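Local coordinates for SnoaL-like domain-containing protein (Burkholderia thailandensis E264, PDB 3H3H) that is of unknown function but has the cone-shaped SnoaL-like fold of the NTF2 group and probably binds a small molecule in its central pocket, at residues F13-I18 / V89-Y93; W21-L26 / W65-L69. All blocks are in the same frame, centred on the assembly; numbering follows the deposited sequence.

Interaction 1. Residues F13-I18 / V89-Y93; sequences FSREWI and VAIHY
Ile91 points from the strand toward helix 7-22, where its CD1 methyl is shared by three helix residues. It lies 3.7 Å from Phe13 CE2 and 3.8 Å from Trp17 CE3, meeting both rings obliquely, and Ser14 OG is 3.6 Å from the same Ile91 CD1 and 3.5 Å from Ile91 CG1. With CG1 anti to its own carbonyl carbon (chi1 -57°) and the chain extended beyond, Ile91 sends that methyl toward the helix while CG2 turns to Ile18, whose CD1 stands 4.3 Å away. Further along the strand the indole of Trp17 points its benzo edge at one face of the Tyr93 ring, an offset edge-to-face pair with planes at 65° and centroids 5.4 Å apart; Trp17 CH2 comes 3.8 Å from Tyr93 CE1. Ile18 CD1 closes the root of the tyrosine, 4.2 Å from Tyr93 CB. Alternate residues Val89, Ile91 and Tyr93 thus present one face of the sheet to the N-terminal helix, with segments 13-18 and 89-93 crossing at -50°, the helix-over-curved-sheet packing of the NTF2-like alpha+beta cone. The other face, carrying Ala90 and His92, meets the second subunit, where His92 packs against His92 of that chain. No hydrogen bond joins helix to strand; the buried polar ends are satisfied by neighbours. Ser14 OG bonds to Thr82 and to the carbonyl of Ala10, Trp17 NE1 to the hydroxyl of Tyr33, and Tyr93 OH to Glu103. From strand 100-107, Phe105 adds edge-to-face contacts with both Phe13 and Trp17.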
loop_
_atom_site.group_PDB
_atom_site.type_symbol
_atom_site.label_atom_id
_atom_site.label_comp_id
_atom_site.label_asym_id
_atom_site.label_seq_id
_atom_site.Cartn_x
_atom_site.Cartn_y
_atom_site.Cartn_z
ATOM N N PHE B 13 0.154 -15.013 -5.390
ATOM C CA PHE B 13 1.344 -14.350 -4.913
ATOM C C PHE B 13 1.280 -14.256 -3.385
ATOM O O PHE B 13 2.247 -14.503 -2.664
ATOM C CB PHE B 13 1.500 -12.942 -5.510
ATOM C CG PHE B 13 2.587 -12.136 -4.861
ATOM C CD1 PHE B 13 3.905 -12.367 -5.158
ATOM C CD2 PHE B 13 2.279 -11.155 -3.948
ATOM C CE1 PHE B 13 4.907 -11.675 -4.501
ATOM C CE2 PHE B 13 3.313 -10.420 -3.299
ATOM C CZ PHE B 13 4.580 -10.691 -3.570
ATOM N N SER B 14 0.169 -13.772 -2.865
ATOM C CA SER B 14 0.031 -13.607 -1.419
ATOM C C SER B 14 0.220 -14.939 -0.657
ATOM O O SER B 14 0.903 -15.001 0.341
ATOM C CB SER B 14 -1.327 -12.988 -1.113
ATOM O OG SER B 14 -1.447 -11.730 -1.722
ATOM N N ARG B 15 -0.411 -15.997 -1.132
ATOM C CA ARG B 15 -0.301 -17.288 -0.475
ATOM C C ARG B 15 1.131 -17.822 -0.529
ATOM O O ARG B 15 1.613 -18.388 0.449
ATOM C CB ARG B 15 -1.296 -18.293 -1.084
ATOM C CG ARG B 15 -1.228 -19.698 -0.499
ATOM C CD ARG B 15 -2.259 -20.012 0.597
ATOM N NE ARG B 15 -2.306 -21.449 0.802
ATOM C CZ ARG B 15 -3.203 -22.255 0.239
ATOM N NH1 ARG B 15 -3.157 -23.561 0.461
ATOM N NH2 ARG B 15 -4.151 -21.753 -0.540
ATOM N N GLU B 16 1.832 -17.631 -1.645
ATOM C CA GLU B 16 3.206 -18.108 -1.734
ATOM C C GLU B 16 4.097 -17.252 -0.866
ATOM O O GLU B 16 4.944 -17.794 -0.190
ATOM C CB GLU B 16 3.722 -18.126 -3.174
ATOM C CG GLU B 16 2.956 -19.051 -4.027
ATOM C CD GLU B 16 3.408 -19.055 -5.492
ATOM O OE1 GLU B 16 4.192 -18.203 -5.930
ATOM O OE2 GLU B 16 2.918 -19.899 -6.240
ATOM N N TRP B 17 3.898 -15.925 -0.863
ATOM C CA TRP B 17 4.774 -15.032 -0.119
ATOM C C TRP B 17 4.606 -15.272 1.370
ATOM O O TRP B 17 5.591 -15.394 2.098
ATOM C CB TRP B 17 4.431 -13.552 -0.437
ATOM C CG TRP B 17 5.347 -12.588 0.134
ATOM C CD1 TRP B 17 6.506 -12.096 -0.421
ATOM C CD2 TRP B 17 5.126 -11.846 1.318
ATOM N NE1 TRP B 17 7.075 -11.180 0.431
ATOM C CE2 TRP B 17 6.208 -10.944 1.462
ATOM C CE3 TRP B 17 4.132 -11.871 2.293
ATOM C CZ2 TRP B 17 6.331 -10.098 2.562
ATOM C CZ3 TRP B 17 4.236 -10.976 3.364
ATOM C CH2 TRP B 17 5.329 -10.131 3.503
ATOM N N ILE B 18 3.363 -15.355 1.850
ATOM C CA ILE B 18 3.104 -15.654 3.262
ATOM C C ILE B 18 3.697 -17.026 3.637
ATOM O O ILE B 18 4.371 -17.169 4.650
ATOM C CB ILE B 18 1.612 -15.638 3.553
ATOM C CG1 ILE B 18 1.059 -14.227 3.457
ATOM C CG2 ILE B 18 1.276 -16.258 4.951
ATOM C CD1 ILE B 18 1.432 -13.310 4.600
ATOM N N VAL B 89 0.244 -5.170 -5.650
ATOM C CA VAL B 89 -0.576 -5.975 -4.758
ATOM C C VAL B 89 -0.274 -5.465 -3.367
ATOM O O VAL B 89 0.872 -5.171 -3.043
ATOM C CB VAL B 89 -0.227 -7.461 -4.890
ATOM C CG1 VAL B 89 -0.876 -8.309 -3.835
ATOM C CG2 VAL B 89 -0.686 -7.967 -6.288
ATOM N N ALA B 90 -1.286 -5.377 -2.532
ATOM C CA ALA B 90 -1.097 -4.990 -1.134
ATOM C C ALA B 90 -1.484 -6.156 -0.294
ATOM O O ALA B 90 -2.602 -6.669 -0.438
ATOM C CB ALA B 90 -2.004 -3.801 -0.758
ATOM N N ILE B 91 -0.557 -6.627 0.527
ATOM C CA ILE B 91 -0.828 -7.719 1.436
ATOM C C ILE B 91 -0.962 -7.143 2.826
ATOM O O ILE B 91 -0.035 -6.553 3.336
ATOM C CB ILE B 91 0.268 -8.797 1.427
ATOM C CG1 ILE B 91 0.463 -9.365 -0.007
ATOM C CG2 ILE B 91 -0.092 -9.972 2.427
ATOM C CD1 ILE B 91 1.537 -10.520 -0.064
ATOM N N HIS B 92 -2.107 -7.404 3.456
ATOM C CA HIS B 92 -2.391 -6.947 4.806
ATOM C C HIS B 92 -2.245 -8.197 5.642
ATOM O O HIS B 92 -2.856 -9.232 5.363
ATOM C CB HIS B 92 -3.792 -6.337 4.818
ATOM C CG HIS B 92 -4.253 -5.862 6.147
ATOM N ND1 HIS B 92 -3.451 -5.137 7.002
ATOM C CD2 HIS B 92 -5.453 -5.992 6.758
ATOM C CE1 HIS B 92 -4.142 -4.851 8.096
ATOM N NE2 HIS B 92 -5.369 -5.325 7.961
ATOM N N TYR B 93 -1.426 -8.097 6.672
ATOM C CA TYR B 93 -1.145 -9.259 7.485
ATOM C C TYR B 93 -0.739 -8.847 8.866
ATOM O O TYR B 93 -0.547 -7.659 9.148
ATOM C CB TYR B 93 -0.033 -10.081 6.831
ATOM C CG TYR B 93 1.329 -9.431 6.756
ATOM C CD1 TYR B 93 1.681 -8.612 5.712
ATOM C CD2 TYR B 93 2.333 -9.723 7.696
ATOM C CE1 TYR B 93 2.939 -8.092 5.634
ATOM C CE2 TYR B 93 3.577 -9.198 7.606
ATOM C CZ TYR B 93 3.902 -8.399 6.566
ATOM O OH TYR B 93 5.187 -7.873 6.482
#

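Interaction 2. Residues W21-L26 / W65-L69; sequences WNAHDL and WREAL
One face of the Trp65 indole receives the edge of Trp21: the CZ2-CH2 side of Trp21 stands over it, CH2 lying 3.6 Å from Trp65 CG. The planes meet at 67° and the centroids of the six-membered ring of Trp21 and the five-membered ring of Trp65 are 5.1 Å apart, an edge-to-face pair. Leu26 CD1 lies at the edge of Trp65, near its plane, 4.1 Å from Trp65 CE3 and 3.8 Å from Trp65 CB. The His24 imidazole has the backbone O of Asn22 over the centre of one face, while Leu69 CD2 approaches the ring obliquely, 3.8 Å from His24 CD2. Leu69 fills the middle of the contact: CD2 touches the His24 side chain and Trp21 CE3, while CD1 lies against the His24 backbone carbonyl and Leu26 CB. Leu26, with CG anti to its backbone N (chi1 -174°), extends to helix 58-71, where CD2 rests 3.6 Å from Arg66 CB and the bend of the arginine at chi3 brings the guanidinium obliquely alongside the same methyl. His24 NE2 is bonded to the carbonyl of Leu75. The turn that carries His24 and Asp25 ends helix 7-22 in a Schellman motif, with His24 at positive phi (53°), and starts helix 26-30, Asp25 OD1 capping the backbone N of Ala28: a tight turn, packed on helix 58-71 beside what is probably the ligand pocket of this SnoaL-like domain.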
loop_
_atom_site.group_PDB
_atom_site.type_symbol
_atom_site.label_atom_id
_atom_site.label_comp_id
_atom_site.label_asym_id
_atom_site.label_seq_id
_atom_site.Cartn_x
_atom_site.Cartn_y
_atom_site.Cartn_z
ATOM N N TRP B 21 7.637 -16.934 3.884
ATOM C CA TRP B 21 8.033 -16.360 5.146
ATOM C C TRP B 21 7.807 -17.328 6.299
ATOM O O TRP B 21 8.694 -17.560 7.123
ATOM C CB TRP B 21 7.300 -15.032 5.388
ATOM C CG TRP B 21 8.027 -13.918 4.653
ATOM C CD1 TRP B 21 7.706 -13.381 3.450
ATOM C CD2 TRP B 21 9.211 -13.259 5.095
ATOM N NE1 TRP B 21 8.604 -12.421 3.118
ATOM C CE2 TRP B 21 9.533 -12.318 4.114
ATOM C CE3 TRP B 21 10.024 -13.357 6.231
ATOM C CZ2 TRP B 21 10.649 -11.523 4.196
ATOM C CZ3 TRP B 21 11.133 -12.526 6.314
ATOM C CH2 TRP B 21 11.409 -11.611 5.308
ATOM N N ASN B 22 6.633 -17.965 6.318
ATOM C CA ASN B 22 6.270 -18.852 7.414
ATOM C C ASN B 22 7.131 -20.105 7.456
ATOM O O ASN B 22 7.322 -20.727 8.531
ATOM C CB ASN B 22 4.768 -19.159 7.380
ATOM C CG ASN B 22 3.956 -17.958 7.842
ATOM O OD1 ASN B 22 4.543 -17.053 8.413
ATOM N ND2 ASN B 22 2.641 -17.932 7.613
ATOM N N ALA B 23 7.600 -20.504 6.270
ATOM C CA ALA B 23 8.518 -21.621 6.098
ATOM C C ALA B 23 9.951 -21.204 6.399
ATOM O O ALA B 23 10.845 -22.053 6.452
ATOM C CB ALA B 23 8.419 -22.142 4.711
ATOM N N HIS B 24 10.164 -19.905 6.621
ATOM C CA HIS B 24 11.513 -19.378 6.896
ATOM C C HIS B 24 12.535 -19.787 5.815
ATOM O O HIS B 24 13.694 -20.214 6.108
ATOM C CB HIS B 24 11.986 -19.827 8.261
ATOM C CG HIS B 24 11.008 -19.596 9.362
ATOM N ND1 HIS B 24 10.799 -20.530 10.350
ATOM C CD2 HIS B 24 10.160 -18.570 9.629
ATOM C CE1 HIS B 24 9.866 -20.092 11.177
ATOM N NE2 HIS B 24 9.490 -18.892 10.781
ATOM N N ASP B 25 12.063 -19.707 4.564
ATOM C CA ASP B 25 12.752 -20.214 3.409
ATOM C C ASP B 25 13.135 -18.987 2.598
ATOM O O ASP B 25 12.385 -18.492 1.781
ATOM C CB ASP B 25 11.840 -21.126 2.610
ATOM C CG ASP B 25 12.522 -21.824 1.473
ATOM O OD1 ASP B 25 13.551 -21.327 0.986
ATOM O OD2 ASP B 25 11.945 -22.815 1.010
ATOM N N LEU B 26 14.316 -18.478 2.872
ATOM C CA LEU B 26 14.742 -17.263 2.249
ATOM C C LEU B 26 14.863 -17.404 0.721
ATOM O O LEU B 26 14.570 -16.484 -0.032
ATOM C CB LEU B 26 15.987 -16.697 2.904
ATOM C CG LEU B 26 16.421 -15.334 2.389
ATOM C CD1 LEU B 26 15.298 -14.260 2.513
ATOM C CD2 LEU B 26 17.630 -14.858 3.182
ATOM N N TRP B 65 16.981 -9.901 5.885
ATOM C CA TRP B 65 15.972 -10.934 6.061
ATOM C C TRP B 65 16.540 -12.237 6.624
ATOM O O TRP B 65 15.853 -12.923 7.427
ATOM C CB TRP B 65 15.232 -11.168 4.748
ATOM C CG TRP B 65 14.457 -9.956 4.298
ATOM C CD1 TRP B 65 14.294 -8.799 4.999
ATOM C CD2 TRP B 65 13.788 -9.794 3.052
ATOM N NE1 TRP B 65 13.549 -7.924 4.279
ATOM C CE2 TRP B 65 13.192 -8.521 3.085
ATOM C CE3 TRP B 65 13.598 -10.622 1.928
ATOM C CZ2 TRP B 65 12.483 -8.019 2.030
ATOM C CZ3 TRP B 65 12.872 -10.147 0.874
ATOM C CH2 TRP B 65 12.313 -8.844 0.934
ATOM N N ARG B 66 17.742 -12.610 6.173
ATOM C CA ARG B 66 18.440 -13.765 6.653
ATOM C C ARG B 66 18.616 -13.641 8.156
ATOM O O ARG B 66 18.336 -14.601 8.891
ATOM C CB ARG B 66 19.772 -13.960 5.920
ATOM C CG ARG B 66 20.575 -15.217 6.287
ATOM C CD ARG B 66 21.847 -15.367 5.422
ATOM N NE ARG B 66 21.488 -15.380 4.022
ATOM C CZ ARG B 66 21.673 -14.386 3.157
ATOM N NH1 ARG B 66 22.313 -13.269 3.487
ATOM N NH2 ARG B 66 21.201 -14.518 1.941
ATOM N N GLU B 67 19.045 -12.463 8.616
ATOM C CA GLU B 67 19.230 -12.274 10.033
ATOM C C GLU B 67 17.920 -12.222 10.804
ATOM O O GLU B 67 17.850 -12.757 11.928
ATOM C CB GLU B 67 20.070 -11.040 10.294
ATOM C CG GLU B 67 20.484 -10.850 11.742
ATOM C CD GLU B 67 21.336 -11.983 12.336
ATOM O OE1 GLU B 67 21.908 -12.822 11.597
ATOM O OE2 GLU B 67 21.442 -12.038 13.564
ATOM N N ALA B 68 16.872 -11.645 10.190
ATOM C CA ALA B 68 15.532 -11.676 10.793
ATOM C C ALA B 68 15.108 -13.088 11.076
ATOM O O ALA B 68 14.593 -13.362 12.167
ATOM C CB ALA B 68 14.501 -11.062 9.903
ATOM N N LEU B 69 15.304 -13.998 10.112
ATOM C CA LEU B 69 14.882 -15.383 10.292
ATOM C C LEU B 69 15.706 -16.099 11.334
ATOM O O LEU B 69 15.238 -16.994 12.052
ATOM C CB LEU B 69 14.960 -16.121 8.990
ATOM C CG LEU B 69 13.985 -15.636 7.924
ATOM C CD1 LEU B 69 14.250 -16.376 6.651
ATOM C CD2 LEU B 69 12.523 -15.841 8.406
#

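Helix 7-22 serves both contacts: its middle lies on strand 88-94 in interaction 1, and its C-terminal end, with the turn after it, packs on helix 58-71 in interaction 2. The two centres are 15 Å apart and the segments adjoin along helix 7-22, where the rings of Trp17 and Trp21 meet; Phe77 packs against both Trp21 and Tyr93. Tyr33, the partner of Trp17, also meets Trp65 edge to face. The side chains of Tyr93 and Trp65 each lie about 3 Å (nearest atoms) from bound unidentified ligand, consistent with both contacts lining the pocket expected of this fold.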